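Local coordinates for protein glycerophosphodiester phosphodiesterase (Cytophaga hutchinsonii ATCC 33406, PDB 3CH0) that belongs to the glycerophosphodiester phosphodiesterase family and folds as a TIM-type beta/alpha barrel, at residues K227-A232 and M237-W242; Y195-K200 and V221-K226; R51-H56 and F81-M86; L153-V158 and V178-Y183; A28-L33 and I121-K126. One frame throughout, in Å; residues are numbered along the deposited sequence.

In the fold
From the N terminus, helix 26-35 is the first element to be used: interaction 5 pairs it with helix 117-127 and closes a long loop of the chain. Interaction 3 falls within that loop, where strand 52-54 receives the turn at 81-86; Val54 also touches Phe29 of interaction 5. The other three follow in series and none cross. Interaction 4 joins the neighbouring helices 151-164 and 178-187, and its residues Leu157 and Val158 pack on Val52 of interaction 3. Interaction 2 links the end of strand 192-197 to the loop after strand 216-219, and interaction 1 then folds helix 226-234 onto strand 238-239. Trp242, ending 237-242, packs on Leu196 and probably hydrogen-bonds to Val221 of interaction 2.

Interaction 1: residues K227-A232 and M237-W242; sequences KDIDAA and MRVIPW
With chi1 at -179°, Val239 holds CG1 trans to N and leaves CG2 beside it, and the two methyls meet different residues of the helix. CG2 presses on Ala232 CB at 3.5 Å, tighter than usual for two methyl carbons, while CG1 reaches the CG1 methylene of Ile229 at a looser 4.2 Å. Met237, a selenomethionine, bends at chi3 (-71°), which turns its CE back over Ala232. This methyl lies 3.6 Å from Ala232 CA and 3.7 Å from Ala232 CB, so the small alanine is touched by both Met237 and Val239. The segments belong to the beta-alpha-beta unit formed by strand 216-219, helix 226-234 and strand 238-239, a repeating element of TIM-type barrels, and the contact lays the end of the helix over the strand that follows it. One backbone hydrogen bond spans the turn between helix and strand: Met237 N donates to Ala232 O at 3.0 Å, with an N-H...O angle of 153°. The donor stands above the carbonyl plane. Met237 CB lies 3.5 Å from the same oxygen, adding a carbon neighbour to the polar one. All four touching residues are buried; on the strand side, Val239 N is held by Asp259 OD2, and Ile229 also packs against Val224 and Val258.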
# COMPACT_ATOMS: atom_id res chain seq x y z
N LYS A 227 6.06 7.41 23.37
CA LYS A 227 5.34 8.63 23.67
C LYS A 227 4.32 8.97 22.58
O LYS A 227 3.15 9.13 22.88
CB LYS A 227 6.30 9.81 23.97
CG LYS A 227 6.74 9.86 25.45
N ASP A 228 4.75 8.97 21.31
CA ASP A 228 3.90 9.32 20.16
C ASP A 228 2.77 8.28 20.01
O ASP A 228 1.66 8.61 19.65
CB ASP A 228 4.70 9.48 18.85
CG ASP A 228 5.45 10.79 18.77
OD1 ASP A 228 5.36 11.59 19.75
OD2 ASP A 228 6.08 11.02 17.69
N ILE A 229 3.07 7.01 20.29
CA ILE A 229 2.05 5.99 20.23
C ILE A 229 0.94 6.32 21.24
O ILE A 229 -0.26 6.31 20.91
CB ILE A 229 2.64 4.63 20.55
CG1 ILE A 229 3.47 4.10 19.35
CG2 ILE A 229 1.53 3.60 20.88
CD1 ILE A 229 4.34 2.92 19.70
N ASP A 230 1.36 6.62 22.46
CA ASP A 230 0.42 6.92 23.54
C ASP A 230 -0.38 8.20 23.24
O ASP A 230 -1.61 8.22 23.45
CB ASP A 230 1.17 7.06 24.87
CG ASP A 230 1.69 5.76 25.38
OD1 ASP A 230 1.21 4.68 24.96
OD2 ASP A 230 2.56 5.85 26.28
N ALA A 231 0.27 9.22 22.69
CA ALA A 231 -0.41 10.43 22.27
C ALA A 231 -1.45 10.17 21.17
O ALA A 231 -2.57 10.71 21.18
CB ALA A 231 0.59 11.53 21.86
N ALA A 232 -1.06 9.35 20.20
CA ALA A 232 -1.96 9.01 19.09
C ALA A 232 -3.17 8.26 19.62
O ALA A 232 -4.29 8.58 19.22
CB ALA A 232 -1.18 8.19 18.01
N MSE A 237 -6.54 7.45 17.54
CA MSE A 237 -5.88 6.88 16.34
C MSE A 237 -5.26 5.54 16.66
O MSE A 237 -4.80 5.32 17.78
CB MSE A 237 -4.77 7.78 15.84
CG MSE A 237 -5.30 9.04 15.27
SE MSE A 237 -3.96 10.10 14.44
CE MSE A 237 -3.10 10.60 16.01
N ARG A 238 -5.20 4.67 15.65
CA ARG A 238 -4.38 3.48 15.70
C ARG A 238 -3.06 3.79 15.02
O ARG A 238 -2.99 4.68 14.18
CB ARG A 238 -5.05 2.33 15.00
CG ARG A 238 -6.26 1.87 15.88
CD ARG A 238 -7.09 0.81 15.28
NE ARG A 238 -7.85 1.36 14.17
CZ ARG A 238 -7.64 1.09 12.88
NH1 ARG A 238 -6.68 0.23 12.52
NH2 ARG A 238 -8.43 1.66 11.95
N VAL A 239 -2.03 3.12 15.48
CA VAL A 239 -0.66 3.34 15.00
C VAL A 239 -0.14 2.07 14.32
O VAL A 239 -0.03 1.01 14.93
CB VAL A 239 0.31 3.77 16.12
CG1 VAL A 239 1.73 4.01 15.52
CG2 VAL A 239 -0.24 5.05 16.81
N ILE A 240 0.16 2.18 13.02
CA ILE A 240 0.55 1.06 12.17
C ILE A 240 1.78 1.44 11.34
O ILE A 240 1.65 2.03 10.28
CB ILE A 240 -0.59 0.59 11.24
CG1 ILE A 240 -1.84 0.30 12.08
CG2 ILE A 240 -0.20 -0.64 10.46
CD1 ILE A 240 -3.03 -0.19 11.27
N PRO A 241 2.98 1.14 11.87
CA PRO A 241 4.20 1.53 11.16
C PRO A 241 4.59 0.59 10.03
O PRO A 241 4.11 -0.54 9.93
CB PRO A 241 5.27 1.48 12.23
CG PRO A 241 4.73 0.80 13.38
CD PRO A 241 3.26 0.54 13.18
N TRP A 242 5.52 1.11 9.23
CA TRP A 242 6.02 0.41 8.04
C TRP A 242 7.50 0.68 7.85
O TRP A 242 7.97 1.64 8.43
CB TRP A 242 5.27 0.93 6.78
CG TRP A 242 5.29 2.45 6.66
CD1 TRP A 242 4.34 3.32 7.14
CD2 TRP A 242 6.30 3.27 6.06
NE1 TRP A 242 4.68 4.60 6.84
CE2 TRP A 242 5.89 4.61 6.19
CE3 TRP A 242 7.52 3.02 5.40
CZ2 TRP A 242 6.67 5.67 5.71
CZ3 TRP A 242 8.28 4.08 4.92
CH2 TRP A 242 7.84 5.39 5.05

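Interaction 2: residues Y195-K200 and V221-K226; sequences YLVETK and VTLVSK. With EDO (1,2-ethanediol), chain D.
Leu223 meets the segment 195-200 through apolar contact, using mainly its CD1 methyl. Its CG stands anti to the carbonyl carbon (chi1 -58°), and CD1 is carried to 3.6 Å from Thr199 O and 3.9 Å from the backbone carbon of Glu198. The same methyl approaches Val197 CG1 at 4.1 Å, the two side chains crossing at about a right angle. Leu223 CD2 also faces Thr199 O, at 3.9 Å, so both branches of the leucine lie against the backbone where strand 192-197 gives way to loop. In this TIM-type barrel the strands 192-197 and 216-219 are parallel neighbours, and the contact brings together the loops that leave their C-terminal ends. No direct hydrogen bond joins the two segments. Polar contacts run instead through a 1,2-ethanediol, probably from the crystallisation liquor, whose O1 donates to Glu198 O at 2.7 Å. Its O2 lies 2.9 Å from Thr222 OG1, a possible hydrogen bond, since another acceptor competes for the threonine proton, and Asp220 OD2 is a further partner of the diol. The diol also touches carbon: its C1 is 3.9 Å from Leu223 CD2. Thr199 OG1 is hydrogen-bonded to Gln206 NE2, while the side chain of Glu198 comes within about 4 Å of a bound citric acid.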
# COMPACT_ATOMS: atom_id res chain seq x y z
N TYR A 195 -2.83 8.19 7.55
CA TYR A 195 -1.90 9.22 7.25
C TYR A 195 -0.46 8.69 7.32
O TYR A 195 0.05 8.32 8.38
CB TYR A 195 -2.10 10.31 8.33
CG TYR A 195 -1.21 11.50 8.30
CD1 TYR A 195 -0.75 12.04 7.10
CD2 TYR A 195 -1.00 12.21 9.48
CE1 TYR A 195 0.02 13.22 7.09
CE2 TYR A 195 -0.26 13.36 9.49
CZ TYR A 195 0.23 13.88 8.32
OH TYR A 195 0.97 15.06 8.25
N LEU A 196 0.13 8.60 6.14
CA LEU A 196 1.49 8.16 5.97
C LEU A 196 2.44 9.33 6.22
O LEU A 196 2.26 10.41 5.66
CB LEU A 196 1.75 7.60 4.58
CG LEU A 196 1.08 6.28 4.27
CD1 LEU A 196 1.07 5.94 2.76
CD2 LEU A 196 1.81 5.19 5.07
N VAL A 197 3.44 9.07 7.06
CA VAL A 197 4.42 10.07 7.49
C VAL A 197 5.82 9.50 7.38
O VAL A 197 6.11 8.43 7.87
CB VAL A 197 4.15 10.55 8.94
CG1 VAL A 197 5.34 11.46 9.40
CG2 VAL A 197 2.77 11.21 8.96
N GLU A 198 6.68 10.27 6.73
CA GLU A 198 8.12 9.88 6.64
C GLU A 198 9.12 10.99 6.98
O GLU A 198 10.31 10.77 6.82
CB GLU A 198 8.44 9.26 5.28
CG GLU A 198 8.38 10.18 4.14
CD GLU A 198 8.75 9.49 2.83
OE1 GLU A 198 9.26 8.34 2.86
OE2 GLU A 198 8.52 10.14 1.79
N THR A 199 8.66 12.16 7.39
CA THR A 199 9.54 13.30 7.62
C THR A 199 9.78 13.44 9.12
O THR A 199 9.02 12.98 9.95
CB THR A 199 8.92 14.59 7.03
OG1 THR A 199 7.59 14.70 7.54
CG2 THR A 199 8.87 14.52 5.53
N LYS A 200 10.85 14.15 9.43
CA LYS A 200 11.13 14.60 10.76
C LYS A 200 10.03 15.56 11.23
O LYS A 200 9.61 16.46 10.52
CB LYS A 200 12.52 15.26 10.79
CG LYS A 200 12.93 15.73 12.14
CD LYS A 200 14.40 16.11 12.19
CE LYS A 200 14.88 16.28 13.65
NZ LYS A 200 14.31 17.52 14.17
N VAL A 221 8.88 3.36 10.52
CA VAL A 221 9.23 2.75 11.78
C VAL A 221 10.30 3.54 12.55
O VAL A 221 10.25 3.58 13.79
CB VAL A 221 9.64 1.28 11.59
CG1 VAL A 221 10.83 1.17 10.66
CG2 VAL A 221 9.89 0.61 12.94
N THR A 222 11.25 4.13 11.83
CA THR A 222 12.33 4.83 12.53
C THR A 222 11.81 5.97 13.39
O THR A 222 12.50 6.42 14.33
CB THR A 222 13.35 5.42 11.57
OG1 THR A 222 12.69 6.38 10.71
CG2 THR A 222 14.06 4.32 10.77
N LEU A 223 10.62 6.50 13.05
CA LEU A 223 10.02 7.65 13.71
C LEU A 223 9.19 7.32 14.96
O LEU A 223 8.81 8.22 15.73
CB LEU A 223 9.15 8.45 12.71
CG LEU A 223 9.80 8.99 11.46
CD1 LEU A 223 8.72 9.48 10.50
CD2 LEU A 223 10.80 10.09 11.79
N VAL A 224 8.90 6.03 15.14
CA VAL A 224 8.00 5.62 16.18
C VAL A 224 8.64 5.75 17.55
O VAL A 224 9.77 5.34 17.75
CB VAL A 224 7.57 4.17 15.96
CG1 VAL A 224 6.68 3.65 17.08
CG2 VAL A 224 6.82 4.08 14.60
N SER A 225 7.87 6.34 18.46
CA SER A 225 8.17 6.36 19.88
C SER A 225 7.01 6.00 20.71
O SER A 225 5.86 6.16 20.31
CB SER A 225 8.66 7.71 20.32
OG SER A 225 7.66 8.68 20.29
N LYS A 226 7.29 5.48 21.90
CA LYS A 226 6.23 5.06 22.80
C LYS A 226 5.40 6.27 23.18
O LYS A 226 4.17 6.18 23.29
CB LYS A 226 6.78 4.36 24.04
CG LYS A 226 5.70 3.95 25.04
CD LYS A 226 4.70 2.98 24.45
CE LYS A 226 3.57 2.56 25.42
NZ LYS A 226 2.29 2.23 24.69
C1 EDO D . 12.34 8.76 8.42
O1 EDO D . 12.53 10.17 8.24
C2 EDO D . 13.39 8.00 7.64
O2 EDO D . 13.46 6.62 7.94

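Interaction 3: residues R51-H56 and F81-M86; sequences RVVVSH and FNLYAM
Leu83 makes a small, buried, largely apolar contact with Val53 and Ser55, placing the 3-10 turn at 83-85 against strand 52-54 and the residues just after it. This strand pairs antiparallel with strand 39-46, an addition to the otherwise parallel sheet of the TIM-type barrel. A single methyl does the touching: Leu83 CD2 lies 4.0 Å from Val53 CG1 and 4.1 Å from Ser55 OG. A chi1 of -175° swings Ser55 OG to this methyl, and Ser55 CB is 4.2 Å from Leu83 CD2. The turn carrying Leu83 is shaped by an Asx turn, in which Asn82 OD1 accepts from Tyr84 N at 3.1 Å, with the donor well above the amide plane. Around the leucine, Val45 and Ile91 add further apolar cover. Ser55 OG is hydrogen-bonded to Asp57 O and Lys114 NZ; its meeting with the leucine methyl is van der Waals contact only, and its polar bonding is met by those two residues.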
# COMPACT_ATOMS: atom_id res chain seq x y z
N ARG A 51 -8.20 3.62 -15.84
CA ARG A 51 -8.38 2.45 -15.00
C ARG A 51 -7.42 2.54 -13.83
O ARG A 51 -6.29 3.06 -13.95
CB ARG A 51 -8.18 1.14 -15.75
CG ARG A 51 -9.12 0.93 -16.96
CD ARG A 51 -10.63 1.02 -16.62
NE ARG A 51 -11.08 0.33 -15.40
CZ ARG A 51 -11.40 -0.96 -15.30
NH1 ARG A 51 -11.31 -1.78 -16.34
NH2 ARG A 51 -11.82 -1.44 -14.13
N VAL A 52 -7.90 2.04 -12.70
CA VAL A 52 -7.13 2.02 -11.46
C VAL A 52 -6.27 0.76 -11.49
O VAL A 52 -6.82 -0.37 -11.57
CB VAL A 52 -8.00 2.05 -10.21
CG1 VAL A 52 -7.14 2.12 -8.91
CG2 VAL A 52 -8.97 3.24 -10.22
N VAL A 53 -4.95 0.96 -11.52
CA VAL A 53 -3.95 -0.08 -11.61
C VAL A 53 -3.21 -0.22 -10.28
O VAL A 53 -2.88 0.80 -9.62
CB VAL A 53 -2.96 0.26 -12.71
CG1 VAL A 53 -1.86 -0.86 -12.91
CG2 VAL A 53 -3.67 0.52 -14.07
N VAL A 54 -2.96 -1.46 -9.86
CA VAL A 54 -2.17 -1.71 -8.65
C VAL A 54 -0.70 -1.61 -8.98
O VAL A 54 -0.19 -2.37 -9.81
CB VAL A 54 -2.48 -3.07 -8.00
CG1 VAL A 54 -1.82 -3.19 -6.60
CG2 VAL A 54 -3.97 -3.29 -7.84
N SER A 55 -0.01 -0.58 -8.45
CA SER A 55 1.37 -0.31 -8.77
C SER A 55 1.95 0.66 -7.76
O SER A 55 1.31 1.66 -7.44
CB SER A 55 1.46 0.34 -10.16
OG SER A 55 2.80 0.49 -10.53
N HIS A 56 3.16 0.37 -7.30
CA HIS A 56 3.84 1.28 -6.35
C HIS A 56 4.20 2.62 -6.97
O HIS A 56 4.22 3.66 -6.29
CB HIS A 56 5.12 0.63 -5.80
CG HIS A 56 5.82 1.50 -4.82
ND1 HIS A 56 6.90 2.29 -5.17
CD2 HIS A 56 5.53 1.81 -3.54
CE1 HIS A 56 7.27 2.99 -4.11
NE2 HIS A 56 6.44 2.73 -3.11
N PHE A 81 8.62 5.22 -18.89
CA PHE A 81 7.57 4.20 -19.05
C PHE A 81 6.45 4.55 -18.09
O PHE A 81 6.20 3.89 -17.08
CB PHE A 81 8.13 2.80 -18.80
CG PHE A 81 9.36 2.51 -19.60
CD1 PHE A 81 9.33 2.63 -20.99
CD2 PHE A 81 10.55 2.20 -18.99
CE1 PHE A 81 10.49 2.41 -21.75
CE2 PHE A 81 11.72 1.98 -19.77
CZ PHE A 81 11.65 2.09 -21.15
N ASN A 82 5.76 5.61 -18.47
CA ASN A 82 4.75 6.26 -17.60
C ASN A 82 3.39 5.64 -17.78
O ASN A 82 2.78 5.71 -18.84
CB ASN A 82 4.67 7.73 -18.02
CG ASN A 82 3.67 8.55 -17.20
OD1 ASN A 82 3.09 8.07 -16.22
ND2 ASN A 82 3.53 9.83 -17.56
N LEU A 83 2.90 4.98 -16.73
CA LEU A 83 1.61 4.33 -16.78
C LEU A 83 0.44 5.24 -17.14
O LEU A 83 -0.52 4.85 -17.77
CB LEU A 83 1.28 3.56 -15.47
CG LEU A 83 1.89 2.17 -15.26
CD1 LEU A 83 3.38 2.23 -15.03
CD2 LEU A 83 1.12 1.48 -14.14
N TYR A 84 0.51 6.48 -16.69
CA TYR A 84 -0.54 7.45 -17.02
C TYR A 84 -0.60 7.85 -18.52
O TYR A 84 -1.59 8.44 -18.95
CB TYR A 84 -0.39 8.70 -16.15
CG TYR A 84 -1.60 9.59 -16.08
CD1 TYR A 84 -2.86 9.07 -15.94
CD2 TYR A 84 -1.46 10.98 -16.15
CE1 TYR A 84 -3.99 9.90 -15.87
CE2 TYR A 84 -2.55 11.81 -16.09
CZ TYR A 84 -3.80 11.28 -15.95
OH TYR A 84 -4.93 12.03 -15.91
N ALA A 85 0.50 7.54 -19.25
CA ALA A 85 0.60 7.76 -20.71
C ALA A 85 0.30 6.47 -21.47
O ALA A 85 0.45 6.42 -22.70
CB ALA A 85 1.95 8.26 -21.08
N MSE A 86 -0.01 5.39 -20.75
CA MSE A 86 -0.30 4.08 -21.36
C MSE A 86 -1.70 3.57 -21.09
O MSE A 86 -2.22 3.64 -19.97
CB MSE A 86 0.72 3.07 -20.82
CG MSE A 86 2.15 3.45 -21.08
SE MSE A 86 3.42 2.32 -20.11
CE MSE A 86 2.97 0.70 -20.95

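Interaction 4: residues L153-V158 and V178-Y183; sequences LFCDLV and VRALEY. With EDO (1,2-ethanediol), chain K.
Tyr183 reaches from helix 178-187 across to Cys155 and Asp156 of helix 151-164. Chi1 near 180° carries the ring out from CB to that neighbouring helix. Along one side of the ring, CD2 meets Cys155 CB at 3.5 Å and Cys155 SG at 3.8 Å; CE2, next along, lies 3.6 Å from the same CB and 3.4 Å from Asp156 OD1. The sulfur sits obliquely to the ring, 4.9 Å from its centroid, in a sulfur-aromatic contact. At the tip, OH donates a hydrogen bond to Asp156 OD1 at 2.7 Å. That oxygen lies at the ring edge, in its plane, and is met on its syn side, somewhat out of the carboxylate plane; the carboxylate and ring planes are 51° apart. Tyr188 OH also hydrogen-bonds to Asp156 OD1, so two tyrosine hydroxyls grip one carboxylate oxygen, which probably favours the charged form. Deeper in the interface, Cys155 SG touches Ala180 CB at 4.1 Å. A 1,2-ethanediol lies near Leu153 and Leu157, and bonds only weakly to Asp156 O. The segments' axes pass 10.3 Å apart at a crossing angle of -55°, and the strand 171-175 lies between the two helices in sequence, an arrangement of adjacent outer helices as in TIM-type barrels.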
# COMPACT_ATOMS: atom_id res chain seq x y z
N LEU A 153 -10.19 13.48 -9.40
CA LEU A 153 -10.36 12.37 -10.36
C LEU A 153 -9.65 11.12 -9.83
O LEU A 153 -10.20 10.01 -9.94
CB LEU A 153 -9.85 12.72 -11.77
CG LEU A 153 -10.07 11.63 -12.83
CD1 LEU A 153 -11.54 11.13 -12.85
CD2 LEU A 153 -9.50 12.16 -14.15
N PHE A 154 -8.40 11.28 -9.35
CA PHE A 154 -7.63 10.14 -8.81
C PHE A 154 -8.49 9.48 -7.73
O PHE A 154 -8.71 8.28 -7.72
CB PHE A 154 -6.28 10.66 -8.30
CG PHE A 154 -5.16 9.63 -8.17
CD1 PHE A 154 -5.41 8.28 -7.92
CD2 PHE A 154 -3.85 10.07 -8.20
CE1 PHE A 154 -4.40 7.39 -7.75
CE2 PHE A 154 -2.79 9.16 -8.03
CZ PHE A 154 -3.08 7.82 -7.80
N CYS A 155 -8.96 10.28 -6.79
CA CYS A 155 -9.72 9.72 -5.68
C CYS A 155 -11.07 9.15 -6.12
O CYS A 155 -11.52 8.12 -5.65
CB CYS A 155 -9.95 10.76 -4.55
SG CYS A 155 -8.41 11.24 -3.72
N ASP A 156 -11.73 9.88 -7.01
CA ASP A 156 -13.06 9.42 -7.44
C ASP A 156 -12.94 8.09 -8.17
O ASP A 156 -13.79 7.24 -7.99
CB ASP A 156 -13.69 10.44 -8.37
CG ASP A 156 -14.13 11.72 -7.65
OD1 ASP A 156 -14.19 11.75 -6.43
OD2 ASP A 156 -14.46 12.66 -8.42
N LEU A 157 -11.95 7.92 -9.01
CA LEU A 157 -11.80 6.64 -9.73
C LEU A 157 -11.57 5.48 -8.74
O LEU A 157 -12.15 4.39 -8.90
CB LEU A 157 -10.65 6.68 -10.70
CG LEU A 157 -10.87 7.57 -11.91
CD1 LEU A 157 -9.58 7.82 -12.67
CD2 LEU A 157 -11.99 7.02 -12.88
N VAL A 158 -10.74 5.70 -7.73
CA VAL A 158 -10.51 4.66 -6.70
C VAL A 158 -11.79 4.35 -5.96
O VAL A 158 -12.12 3.17 -5.74
CB VAL A 158 -9.35 5.09 -5.74
CG1 VAL A 158 -9.23 4.23 -4.47
CG2 VAL A 158 -8.06 5.13 -6.57
N VAL A 178 -1.39 14.99 1.76
CA VAL A 178 -2.46 15.57 2.58
C VAL A 178 -3.66 16.03 1.76
O VAL A 178 -4.78 16.02 2.23
CB VAL A 178 -1.92 16.68 3.49
CG1 VAL A 178 -1.00 16.07 4.56
CG2 VAL A 178 -1.24 17.80 2.70
N ARG A 179 -3.45 16.40 0.50
CA ARG A 179 -4.55 16.86 -0.36
C ARG A 179 -5.50 15.72 -0.61
O ARG A 179 -6.73 15.92 -0.72
CB ARG A 179 -4.02 17.33 -1.70
CG ARG A 179 -2.95 18.48 -1.64
CD ARG A 179 -2.44 18.83 -3.03
NE ARG A 179 -1.93 17.62 -3.71
CZ ARG A 179 -1.81 17.48 -5.02
NH1 ARG A 179 -2.11 18.48 -5.84
NH2 ARG A 179 -1.42 16.32 -5.53
N ALA A 180 -4.97 14.52 -0.88
CA ALA A 180 -5.81 13.36 -1.14
C ALA A 180 -6.58 13.00 0.16
O ALA A 180 -7.78 12.69 0.13
CB ALA A 180 -4.97 12.15 -1.59
N LEU A 181 -5.93 13.10 1.35
CA LEU A 181 -6.63 12.82 2.60
C LEU A 181 -7.77 13.83 2.87
O LEU A 181 -8.85 13.47 3.29
CB LEU A 181 -5.64 12.73 3.75
CG LEU A 181 -4.56 11.68 3.61
CD1 LEU A 181 -3.51 11.85 4.74
CD2 LEU A 181 -5.18 10.28 3.56
N GLU A 182 -7.49 15.11 2.61
CA GLU A 182 -8.53 16.13 2.81
C GLU A 182 -9.72 15.89 1.90
O GLU A 182 -10.91 16.03 2.31
CB GLU A 182 -7.98 17.54 2.60
CG GLU A 182 -6.95 17.98 3.61
CD GLU A 182 -7.45 18.26 5.01
OE1 GLU A 182 -8.68 18.25 5.30
OE2 GLU A 182 -6.56 18.54 5.88
N TYR A 183 -9.44 15.60 0.64
CA TYR A 183 -10.49 15.35 -0.37
C TYR A 183 -11.34 14.16 0.05
O TYR A 183 -12.59 14.18 0.05
CB TYR A 183 -9.88 15.11 -1.74
CG TYR A 183 -10.94 14.87 -2.78
CD1 TYR A 183 -11.58 15.93 -3.38
CD2 TYR A 183 -11.36 13.58 -3.08
CE1 TYR A 183 -12.57 15.73 -4.32
CE2 TYR A 183 -12.35 13.36 -4.05
CZ TYR A 183 -12.98 14.45 -4.66
OH TYR A 183 -13.97 14.30 -5.61
C1 EDO K . -15.08 9.45 -12.91
O1 EDO K . -16.39 10.01 -12.89
C2 EDO K . -14.72 9.16 -11.47
O2 EDO K . -15.48 8.05 -10.93

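Interaction 5: residues A28-L33 and I121-K126; sequences AFTKAL and IETAEK
Thr30 and Thr123 meet between the two helices, their side chains crossing at about a right angle. The contact is between a hydroxyl and a methyl: Thr30 OG1 lies 3.8 Å from Thr123 CG2. In Thr123 that methyl is anti to the backbone N (chi1 -62° for OG1), which turns it to the neighbouring helix. Leu33, a turn further along helix 26-35, splays its two methyls over the backbone of Ala124. CD1 is 3.9 Å from Ala124 CA and 4.1 Å from Ala124 CB, while CD2 comes 4.0 Å from Ala124 O. The small alanine thus lets the leucine branches lie on the helix surface. Leu127 of helix 117-127 touches both Thr30 and Leu33, and Leu40 of strand 39-46 touches Ala124 as well as Phe29 and Ala32 of the other helix, so both helices rest on the sheet of the barrel. Neither hydroxyl bridges the helices: Thr30 OG1 bonds to Ile26 O and Thr123 OG1 to Glu119 O, each within its own helix. With their polar ends turned to those carbonyls, the threonines join the leucine and alanine in a contact that rests on van der Waals packing, with no hydrogen bond between the two segments.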
# COMPACT_ATOMS: atom_id res chain seq x y z
N ALA A 28 0.94 -12.40 -5.21
CA ALA A 28 1.29 -11.94 -3.88
C ALA A 28 0.07 -11.78 -2.98
O ALA A 28 0.08 -12.13 -1.80
CB ALA A 28 2.11 -10.58 -3.93
N PHE A 29 -0.99 -11.20 -3.54
CA PHE A 29 -2.19 -11.00 -2.73
C PHE A 29 -2.81 -12.33 -2.35
O PHE A 29 -3.27 -12.49 -1.24
CB PHE A 29 -3.23 -10.13 -3.38
CG PHE A 29 -2.72 -8.74 -3.65
CD1 PHE A 29 -2.29 -7.96 -2.61
CD2 PHE A 29 -2.66 -8.23 -4.94
CE1 PHE A 29 -1.79 -6.69 -2.83
CE2 PHE A 29 -2.14 -6.93 -5.17
CZ PHE A 29 -1.70 -6.21 -4.09
N THR A 30 -2.82 -13.28 -3.26
CA THR A 30 -3.38 -14.61 -2.97
C THR A 30 -2.59 -15.34 -1.90
O THR A 30 -3.16 -15.85 -0.97
CB THR A 30 -3.42 -15.45 -4.24
OG1 THR A 30 -4.14 -14.77 -5.29
CG2 THR A 30 -4.08 -16.84 -3.97
N LYS A 31 -1.26 -15.29 -1.99
CA LYS A 31 -0.40 -15.83 -0.95
C LYS A 31 -0.68 -15.19 0.41
O LYS A 31 -0.78 -15.90 1.42
CB LYS A 31 1.07 -15.66 -1.35
CG LYS A 31 2.09 -16.02 -0.30
CD LYS A 31 2.20 -17.44 -0.01
CE LYS A 31 3.33 -17.68 0.99
NZ LYS A 31 3.35 -19.11 1.44
N ALA A 32 -0.75 -13.86 0.47
CA ALA A 32 -0.98 -13.21 1.75
C ALA A 32 -2.35 -13.62 2.31
O ALA A 32 -2.49 -13.80 3.53
CB ALA A 32 -0.88 -11.66 1.57
N LEU A 33 -3.36 -13.70 1.45
CA LEU A 33 -4.71 -14.10 1.85
C LEU A 33 -4.67 -15.50 2.47
O LEU A 33 -5.14 -15.72 3.59
CB LEU A 33 -5.62 -14.14 0.61
CG LEU A 33 -6.34 -12.90 0.14
CD1 LEU A 33 -6.44 -12.86 -1.44
CD2 LEU A 33 -7.73 -12.81 0.75
N ILE A 121 -9.63 -6.80 -6.01
CA ILE A 121 -10.83 -6.88 -5.18
C ILE A 121 -11.61 -8.21 -5.44
O ILE A 121 -12.02 -8.90 -4.48
CB ILE A 121 -11.78 -5.70 -5.41
CG1 ILE A 121 -11.13 -4.38 -4.98
CG2 ILE A 121 -13.09 -5.89 -4.57
CD1 ILE A 121 -11.85 -3.11 -5.55
N GLU A 122 -11.81 -8.50 -6.72
CA GLU A 122 -12.66 -9.64 -7.08
C GLU A 122 -11.97 -10.96 -6.68
O GLU A 122 -12.66 -11.91 -6.31
CB GLU A 122 -13.15 -9.54 -8.55
CG GLU A 122 -14.19 -8.38 -8.74
CD GLU A 122 -14.57 -8.11 -10.21
OE1 GLU A 122 -14.15 -8.90 -11.08
OE2 GLU A 122 -15.27 -7.09 -10.49
N THR A 123 -10.63 -11.00 -6.68
CA THR A 123 -9.87 -12.13 -6.19
C THR A 123 -10.00 -12.27 -4.67
O THR A 123 -10.29 -13.35 -4.14
CB THR A 123 -8.34 -12.03 -6.56
OG1 THR A 123 -8.20 -12.03 -7.98
CG2 THR A 123 -7.48 -13.15 -5.92
N ALA A 124 -9.73 -11.19 -3.94
CA ALA A 124 -9.75 -11.20 -2.51
C ALA A 124 -11.16 -11.51 -1.98
O ALA A 124 -11.31 -12.28 -1.04
CB ALA A 124 -9.23 -9.87 -1.96
N GLU A 125 -12.18 -10.86 -2.55
CA GLU A 125 -13.54 -11.07 -2.08
C GLU A 125 -14.01 -12.50 -2.31
O GLU A 125 -14.82 -12.98 -1.53
CB GLU A 125 -14.50 -10.10 -2.76
CG GLU A 125 -14.28 -8.67 -2.29
CD GLU A 125 -14.51 -8.48 -0.81
OE1 GLU A 125 -15.68 -8.65 -0.36
OE2 GLU A 125 -13.55 -8.18 -0.03
N LYS A 126 -13.57 -13.11 -3.41
CA LYS A 126 -13.97 -14.54 -3.64
C LYS A 126 -13.39 -15.43 -2.53
O LYS A 126 -14.01 -16.44 -2.12
CB LYS A 126 -13.45 -15.02 -5.00
CG LYS A 126 -13.79 -16.49 -5.30